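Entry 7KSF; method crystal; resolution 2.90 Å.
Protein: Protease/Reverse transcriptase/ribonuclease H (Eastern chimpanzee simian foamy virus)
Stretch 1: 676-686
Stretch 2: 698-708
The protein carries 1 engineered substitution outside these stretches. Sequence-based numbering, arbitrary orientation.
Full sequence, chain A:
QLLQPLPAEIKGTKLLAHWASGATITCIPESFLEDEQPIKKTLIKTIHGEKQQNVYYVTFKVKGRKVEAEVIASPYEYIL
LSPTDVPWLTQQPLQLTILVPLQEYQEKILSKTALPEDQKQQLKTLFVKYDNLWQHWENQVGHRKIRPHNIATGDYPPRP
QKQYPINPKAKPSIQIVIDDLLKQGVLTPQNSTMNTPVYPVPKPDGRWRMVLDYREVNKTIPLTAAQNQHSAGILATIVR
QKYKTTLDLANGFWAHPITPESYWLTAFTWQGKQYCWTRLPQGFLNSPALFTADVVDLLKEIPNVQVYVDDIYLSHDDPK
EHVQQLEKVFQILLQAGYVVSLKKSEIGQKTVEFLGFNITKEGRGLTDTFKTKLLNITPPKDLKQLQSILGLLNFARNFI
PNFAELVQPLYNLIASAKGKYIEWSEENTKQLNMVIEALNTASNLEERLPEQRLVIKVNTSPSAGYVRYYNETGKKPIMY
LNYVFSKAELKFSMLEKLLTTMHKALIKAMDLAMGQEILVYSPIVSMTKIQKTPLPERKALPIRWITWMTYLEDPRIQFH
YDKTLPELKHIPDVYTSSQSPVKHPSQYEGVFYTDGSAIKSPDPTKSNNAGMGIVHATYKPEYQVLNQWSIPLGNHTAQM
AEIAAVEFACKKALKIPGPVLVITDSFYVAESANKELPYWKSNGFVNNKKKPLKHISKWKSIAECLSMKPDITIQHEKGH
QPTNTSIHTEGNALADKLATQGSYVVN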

ATOM      1  N   GLU A 676      21.497  15.012  14.550  1.00143.54           N
ATOM      2  CA  GLU A 676      21.141  14.957  15.966  1.00150.79           C
ATOM      3  C   GLU A 676      19.702  14.490  16.166  1.00146.99           C
ATOM      4  O   GLU A 676      19.411  13.771  17.128  1.00141.96           O
ATOM      5  CB  GLU A 676      21.357  16.322  16.616  1.00155.31           C
ATOM      6  CG  GLU A 676      22.803  16.791  16.642  1.00151.00           C
ATOM      7  CD  GLU A 676      23.650  16.017  17.634  1.00141.54           C
ATOM      8  OE1 GLU A 676      23.078  15.359  18.526  1.00141.13           O
ATOM      9  OE2 GLU A 676      24.893  16.073  17.522  1.00141.13           O
ATOM     10  N   LEU A 677      18.791  14.896  15.282  1.00144.63           N
ATOM     11  CA  LEU A 677      17.384  14.543  15.459  1.00145.86           C
ATOM     12  C   LEU A 677      17.143  13.037  15.479  1.00146.91           C
ATOM     13  O   LEU A 677      16.436  12.564  16.388  1.00143.17           O
ATOM     14  CB  LEU A 677      16.534  15.229  14.385  1.00146.36           C
ATOM     15  CG  LEU A 677      15.050  14.881  14.485  1.00146.55           C
ATOM     16  CD1 LEU A 677      14.326  15.893  15.356  1.00141.96           C
ATOM     17  CD2 LEU A 677      14.406  14.769  13.107  1.00136.62           C
ATOM     18  N   PRO A 678      17.665  12.234  14.542  1.00155.77           N
ATOM     19  CA  PRO A 678      17.524  10.775  14.686  1.00149.71           C
ATOM     20  C   PRO A 678      18.146  10.240  15.961  1.00150.05           C
ATOM     21  O   PRO A 678      17.773   9.150  16.410  1.00148.70           O
ATOM     22  CB  PRO A 678      18.235  10.225  13.442  1.00149.82           C
ATOM     23  CG  PRO A 678      18.171  11.333  12.458  1.00151.85           C
ATOM     24  CD  PRO A 678      18.319  12.583  13.266  1.00160.15           C
ATOM     25  N   TYR A 679      19.082  10.976  16.563  1.00159.58           N
ATOM     26  CA  TYR A 679      19.651  10.586  17.847  1.00156.55           C
ATOM     27  C   TYR A 679      18.743  11.009  18.995  1.00152.32           C
ATOM     28  O   TYR A 679      18.390  10.186  19.849  1.00152.14           O
ATOM     29  CB  TYR A 679      21.047  11.199  17.995  1.00159.45           C
ATOM     30  CG  TYR A 679      21.959  10.530  19.006  1.00145.49           C
ATOM     31  CD1 TYR A 679      21.490  10.124  20.252  1.00142.92           C
ATOM     32  CD2 TYR A 679      23.297  10.311  18.713  1.00144.89           C
ATOM     33  CE1 TYR A 679      22.327   9.521  21.171  1.00137.40           C
ATOM     34  CE2 TYR A 679      24.140   9.708  19.623  1.00153.11           C
ATOM     35  CZ  TYR A 679      23.651   9.315  20.853  1.00148.42           C
ATOM     36  OH  TYR A 679      24.490   8.713  21.761  1.00156.11           O
ATOM     37  N   TRP A 680      18.343  12.288  19.022  1.00142.81           N
ATOM     38  CA  TRP A 680      17.523  12.797  20.119  1.00143.60           C
ATOM     39  C   TRP A 680      16.227  12.013  20.286  1.00140.74           C
ATOM     40  O   TRP A 680      15.720  11.886  21.406  1.00140.57           O
ATOM     41  CB  TRP A 680      17.208  14.281  19.903  1.00150.88           C
ATOM     42  CG  TRP A 680      18.374  15.208  20.114  1.00154.68           C
ATOM     43  CD1 TRP A 680      19.111  15.830  19.148  1.00142.54           C
ATOM     44  CD2 TRP A 680      18.924  15.631  21.368  1.00164.22           C
ATOM     45  NE1 TRP A 680      20.089  16.606  19.721  1.00142.39           N
ATOM     46  CE2 TRP A 680      19.995  16.501  21.083  1.00153.88           C
ATOM     47  CE3 TRP A 680      18.618  15.357  22.705  1.00162.16           C
ATOM     48  CZ2 TRP A 680      20.760  17.099  22.082  1.00153.39           C
ATOM     49  CZ3 TRP A 680      19.380  15.953  23.700  1.00149.07           C
ATOM     50  CH2 TRP A 680      20.438  16.814  23.381  1.00150.97           C
ATOM     51  N   LYS A 681      15.671  11.494  19.187  1.00140.29           N
ATOM     52  CA  LYS A 681      14.479  10.654  19.283  1.00139.77           C
ATOM     53  C   LYS A 681      14.742   9.437  20.158  1.00140.87           C
ATOM     54  O   LYS A 681      14.078   9.230  21.180  1.00140.52           O
ATOM     55  CB  LYS A 681      14.026  10.222  17.886  1.00138.58           C
ATOM     56  CG  LYS A 681      13.488  11.339  17.018  1.00137.00           C
ATOM     57  CD  LYS A 681      13.190  10.824  15.620  1.00135.97           C
ATOM     58  CE  LYS A 681      12.518  11.887  14.768  1.00132.32           C
ATOM     59  NZ  LYS A 681      11.153  12.209  15.269  1.00150.00           N
ATOM     60  N   SER A 682      15.721   8.618  19.774  1.00141.93           N
ATOM     61  CA  SER A 682      16.048   7.429  20.553  1.00152.76           C
ATOM     62  C   SER A 682      16.734   7.786  21.865  1.00154.60           C
ATOM     63  O   SER A 682      16.595   7.053  22.851  1.00154.20           O
ATOM     64  CB  SER A 682      16.929   6.489  19.734  1.00162.62           C
ATOM     65  OG  SER A 682      16.272   6.090  18.543  1.00168.81           O
ATOM     66  N   ASN A 683      17.475   8.897  21.899  1.00158.31           N
ATOM     67  CA  ASN A 683      18.136   9.318  23.130  1.00155.89           C
ATOM     68  C   ASN A 683      17.139   9.655  24.231  1.00151.73           C
ATOM     69  O   ASN A 683      17.517   9.674  25.408  1.00155.54           O
ATOM     70  CB  ASN A 683      19.032  10.530  22.854  1.00144.58           C
ATOM     71  CG  ASN A 683      19.883  10.920  24.049  1.00144.76           C
ATOM     72  OD1 ASN A 683      20.259  10.076  24.862  1.00158.22           O
ATOM     73  ND2 ASN A 683      20.192  12.209  24.160  1.00140.51           N
ATOM     74  N   GLY A 684      15.880   9.905  23.882  1.00140.44           N
ATOM     75  CA  GLY A 684      14.930  10.373  24.869  1.00139.74           C
ATOM     76  C   GLY A 684      15.235  11.751  25.401  1.00140.65           C
ATOM     77  O   GLY A 684      14.694  12.141  26.439  1.00138.74           O
ATOM     78  N   PHE A 685      16.101  12.497  24.708  1.00139.89           N
ATOM     79  CA  PHE A 685      16.483  13.850  25.107  1.00140.05           C
ATOM     80  C   PHE A 685      17.100  13.844  26.504  1.00146.42           C
ATOM     81  O   PHE A 685      16.671  14.562  27.409  1.00156.52           O
ATOM     82  CB  PHE A 685      15.287  14.798  25.014  1.00140.24           C
ATOM     83  CG  PHE A 685      14.593  14.763  23.677  1.00138.98           C
ATOM     84  CD1 PHE A 685      14.909  15.681  22.692  1.00142.84           C
ATOM     85  CD2 PHE A 685      13.632  13.798  23.404  1.00138.12           C
ATOM     86  CE1 PHE A 685      14.278  15.646  21.461  1.00144.37           C
ATOM     87  CE2 PHE A 685      13.002  13.757  22.176  1.00140.34           C
ATOM     88  CZ  PHE A 685      13.323  14.680  21.206  1.00144.58           C
ATOM     89  N   VAL A 686      18.123  13.007  26.668  1.00149.04           N
ATOM     90  CA  VAL A 686      18.768  12.758  27.952  1.00158.44           C
ATOM     91  C   VAL A 686      20.056  13.567  28.028  1.00163.44           C
ATOM     92  O   VAL A 686      20.755  13.747  27.025  1.00150.33           O
ATOM     93  CB  VAL A 686      19.033  11.249  28.141  1.00144.60           C
ATOM     94  CG1 VAL A 686      20.054  10.990  29.239  1.00148.71           C
ATOM     95  CG2 VAL A 686      17.736  10.524  28.456  1.00139.14           C
TER
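Stretch 2 698-708: KWKSIAECLSM

Stretch 2 is helical throughout, from Lys 698 to Met 708, and continues a helix that begins earlier in the chain. It lies across the helix of stretch 1, the two N-to-C directions making an angle of 104°, so the helices are nearer perpendicular than parallel. Their axes come no closer than 10.4 Å, and the contact is modest, burying 412 Å² over both sides.

Near the start of stretch 1, Leu 677 faces Ala 703, and here the backbones come nearest, with CA of Leu 677 6.9 Å from CA of Ala 703. The CA-to-CB bond of Leu 677 points sideways, but with chi1 in t the end of the side chain comes nearer to stretch 2, placing its CD1 3.7 Å from CB of Ala 703. A branched apolar side chain suits this place, filling space beside the small methyl of an alanine that points toward it. Next comes Pro 678, whose nitrogen carries no hydrogen; the helix is kinked where the bond to the preceding turn is missing.

After Pro 678 and Tyr 679, both out of reach, Trp 680 points toward stretch 2. Its five-membered ring and the six-membered ring of Trp 699 have nearly parallel planes, 18° apart, but their centroids are 5.8 Å apart and the rings are slid so far that they barely overlap.

Lys 681 then shows what a long, flexible side chain can do. It starts sideways, yet its extended chi2 and chi3, both t, carry the ammonium group across to stretch 2. NZ of Lys 681 donates a hydrogen bond to O of Ala 703 at 3.1 Å. Within the helix, O of Ala 703 also accepts a hydrogen bond from N of Ser 707, 2.9 Å away, and OG of Ser 707 lies 3.1 Å from NZ of Lys 681.

Gly 684 is the first residue to leave helical phi/psi, with phi at 67°, a conformation that glycine adopts readily. Asn 683 helps to hold the turn, ND2 of Asn 683 donating to O of Val 686 at 3.3 Å.

Beyond the glycine, Phe 685 points toward stretch 2 and has the largest covered area of any residue here. Its CE1 lies 3.8 Å from CB of Trp 699, while CG of Lys 700 sits over one ring face, 3.5 Å from the centroid of the Phe 685 ring, in a CH-pi contact. The aliphatic part of a lysine suits an aromatic face.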

ATOM      1  N   LYS A 698      11.102  22.170  22.804  1.00137.71           N
ATOM      2  CA  LYS A 698      11.165  22.688  21.444  1.00134.98           C
ATOM      3  C   LYS A 698      11.655  21.629  20.465  1.00133.78           C
ATOM      4  O   LYS A 698      11.126  21.515  19.357  1.00130.30           O
ATOM      5  CB  LYS A 698      12.056  23.927  21.398  1.00136.03           C
ATOM      6  CG  LYS A 698      11.407  25.173  21.971  1.00131.99           C
ATOM      7  CD  LYS A 698      10.207  25.588  21.142  1.00124.37           C
ATOM      8  CE  LYS A 698       9.623  26.902  21.628  1.00119.57           C
ATOM      9  NZ  LYS A 698       8.464  27.327  20.795  1.00132.36           N
ATOM     10  N   TRP A 699      12.652  20.836  20.863  1.00137.67           N
ATOM     11  CA  TRP A 699      13.180  19.820  19.960  1.00147.80           C
ATOM     12  C   TRP A 699      12.183  18.688  19.750  1.00133.53           C
ATOM     13  O   TRP A 699      12.016  18.207  18.624  1.00128.90           O
ATOM     14  CB  TRP A 699      14.509  19.276  20.482  1.00163.64           C
ATOM     15  CG  TRP A 699      15.618  20.278  20.446  1.00178.29           C
ATOM     16  CD1 TRP A 699      16.029  21.075  21.470  1.00177.03           C
ATOM     17  CD2 TRP A 699      16.456  20.599  19.327  1.00171.94           C
ATOM     18  NE1 TRP A 699      17.072  21.871  21.062  1.00163.47           N
ATOM     19  CE2 TRP A 699      17.353  21.596  19.750  1.00157.47           C
ATOM     20  CE3 TRP A 699      16.536  20.136  18.007  1.00156.48           C
ATOM     21  CZ2 TRP A 699      18.316  22.141  18.906  1.00144.28           C
ATOM     22  CZ3 TRP A 699      17.492  20.679  17.170  1.00145.07           C
ATOM     23  CH2 TRP A 699      18.374  21.673  17.626  1.00142.94           C
ATOM     24  N   LYS A 700      11.516  18.250  20.820  1.00132.61           N
ATOM     25  CA  LYS A 700      10.509  17.205  20.683  1.00128.84           C
ATOM     26  C   LYS A 700       9.424  17.618  19.698  1.00124.35           C
ATOM     27  O   LYS A 700       9.021  16.831  18.834  1.00123.78           O
ATOM     28  CB  LYS A 700       9.896  16.878  22.046  1.00129.62           C
ATOM     29  CG  LYS A 700      10.874  16.307  23.057  1.00133.64           C
ATOM     30  CD  LYS A 700      10.173  16.014  24.372  1.00133.90           C
ATOM     31  CE  LYS A 700      11.025  15.147  25.281  1.00134.93           C
ATOM     32  NZ  LYS A 700      10.401  15.014  26.623  1.00132.85           N
ATOM     33  N   SER A 701       8.958  18.864  19.804  1.00124.87           N
ATOM     34  CA  SER A 701       7.883  19.334  18.935  1.00122.51           C
ATOM     35  C   SER A 701       8.293  19.295  17.469  1.00121.19           C
ATOM     36  O   SER A 701       7.467  19.009  16.593  1.00120.60           O
ATOM     37  CB  SER A 701       7.468  20.750  19.337  1.00125.12           C
ATOM     38  OG  SER A 701       6.424  21.228  18.510  1.00138.08           O
ATOM     39  N   ILE A 702       9.563  19.581  17.181  1.00126.45           N
ATOM     40  CA  ILE A 702      10.051  19.473  15.808  1.00125.21           C
ATOM     41  C   ILE A 702      10.113  18.012  15.382  1.00120.82           C
ATOM     42  O   ILE A 702       9.790  17.671  14.240  1.00120.11           O
ATOM     43  CB  ILE A 702      11.418  20.164  15.670  1.00122.10           C
ATOM     44  CG1 ILE A 702      11.346  21.595  16.205  1.00122.01           C
ATOM     45  CG2 ILE A 702      11.872  20.170  14.221  1.00126.78           C
ATOM     46  CD1 ILE A 702      12.686  22.290  16.274  1.00137.09           C
ATOM     47  N   ALA A 703      10.521  17.130  16.296  1.00121.70           N
ATOM     48  CA  ALA A 703      10.606  15.709  15.972  1.00121.86           C
ATOM     49  C   ALA A 703       9.231  15.134  15.655  1.00119.62           C
ATOM     50  O   ALA A 703       9.066  14.391  14.680  1.00119.76           O
ATOM     51  CB  ALA A 703      11.257  14.949  17.126  1.00124.84           C
ATOM     52  N   GLU A 704       8.234  15.469  16.470  1.00118.37           N
ATOM     53  CA  GLU A 704       6.888  14.958  16.235  1.00116.72           C
ATOM     54  C   GLU A 704       6.309  15.502  14.940  1.00117.15           C
ATOM     55  O   GLU A 704       5.630  14.776  14.200  1.00117.63           O
ATOM     56  CB  GLU A 704       5.981  15.306  17.413  1.00113.58           C
ATOM     57  CG  GLU A 704       6.502  14.815  18.747  1.00113.49           C
ATOM     58  CD  GLU A 704       5.805  15.481  19.909  1.00111.50           C
ATOM     59  OE1 GLU A 704       4.970  16.375  19.659  1.00114.04           O
ATOM     60  OE2 GLU A 704       6.093  15.120  21.068  1.00110.98           O
ATOM     61  N   CYS A 705       6.563  16.777  14.642  1.00117.16           N
ATOM     62  CA  CYS A 705       6.036  17.370  13.420  1.00116.79           C
ATOM     63  C   CYS A 705       6.609  16.684  12.188  1.00118.80           C
ATOM     64  O   CYS A 705       5.895  16.450  11.205  1.00119.66           O
ATOM     65  CB  CYS A 705       6.335  18.868  13.398  1.00115.94           C
ATOM     66  SG  CYS A 705       5.372  19.815  12.193  1.00113.93           S
ATOM     67  N   LEU A 706       7.901  16.349  12.221  1.00119.37           N
ATOM     68  CA  LEU A 706       8.491  15.585  11.128  1.00122.78           C
ATOM     69  C   LEU A 706       8.019  14.140  11.146  1.00121.66           C
ATOM     70  O   LEU A 706       7.985  13.486  10.098  1.00123.73           O
ATOM     71  CB  LEU A 706      10.015  15.643  11.207  1.00120.50           C
ATOM     72  CG  LEU A 706      10.604  17.047  11.118  1.00120.42           C
ATOM     73  CD2 LEU A 706      10.485  17.578   9.699  1.00124.02           C
ATOM     74  N   SER A 707       7.657  13.626  12.323  1.00120.70           N
ATOM     75  CA  SER A 707       7.129  12.273  12.400  1.00121.05           C
ATOM     76  C   SER A 707       5.793  12.163  11.676  1.00122.31           C
ATOM     77  O   SER A 707       5.514  11.150  11.024  1.00150.00           O
ATOM     78  CB  SER A 707       6.984  11.851  13.861  1.00120.83           C
ATOM     79  OG  SER A 707       8.135  12.189  14.609  1.00132.48           O
ATOM     80  N   MET A 708       4.957  13.198  11.780  1.00121.84           N
ATOM     81  CA  MET A 708       3.654  13.165  11.123  1.00125.59           C
ATOM     82  C   MET A 708       3.779  13.358   9.620  1.00123.56           C
ATOM     83  O   MET A 708       2.969  12.823   8.858  1.00123.31           O
ATOM     84  CB  MET A 708       2.732  14.229  11.724  1.00133.99           C
ATOM     85  CG  MET A 708       2.660  14.205  13.244  1.00132.56           C
ATOM     86  SD  MET A 708       2.108  12.627  13.920  1.00128.93           S
ATOM     87  CE  MET A 708       0.419  12.568  13.330  1.00126.74           C
TER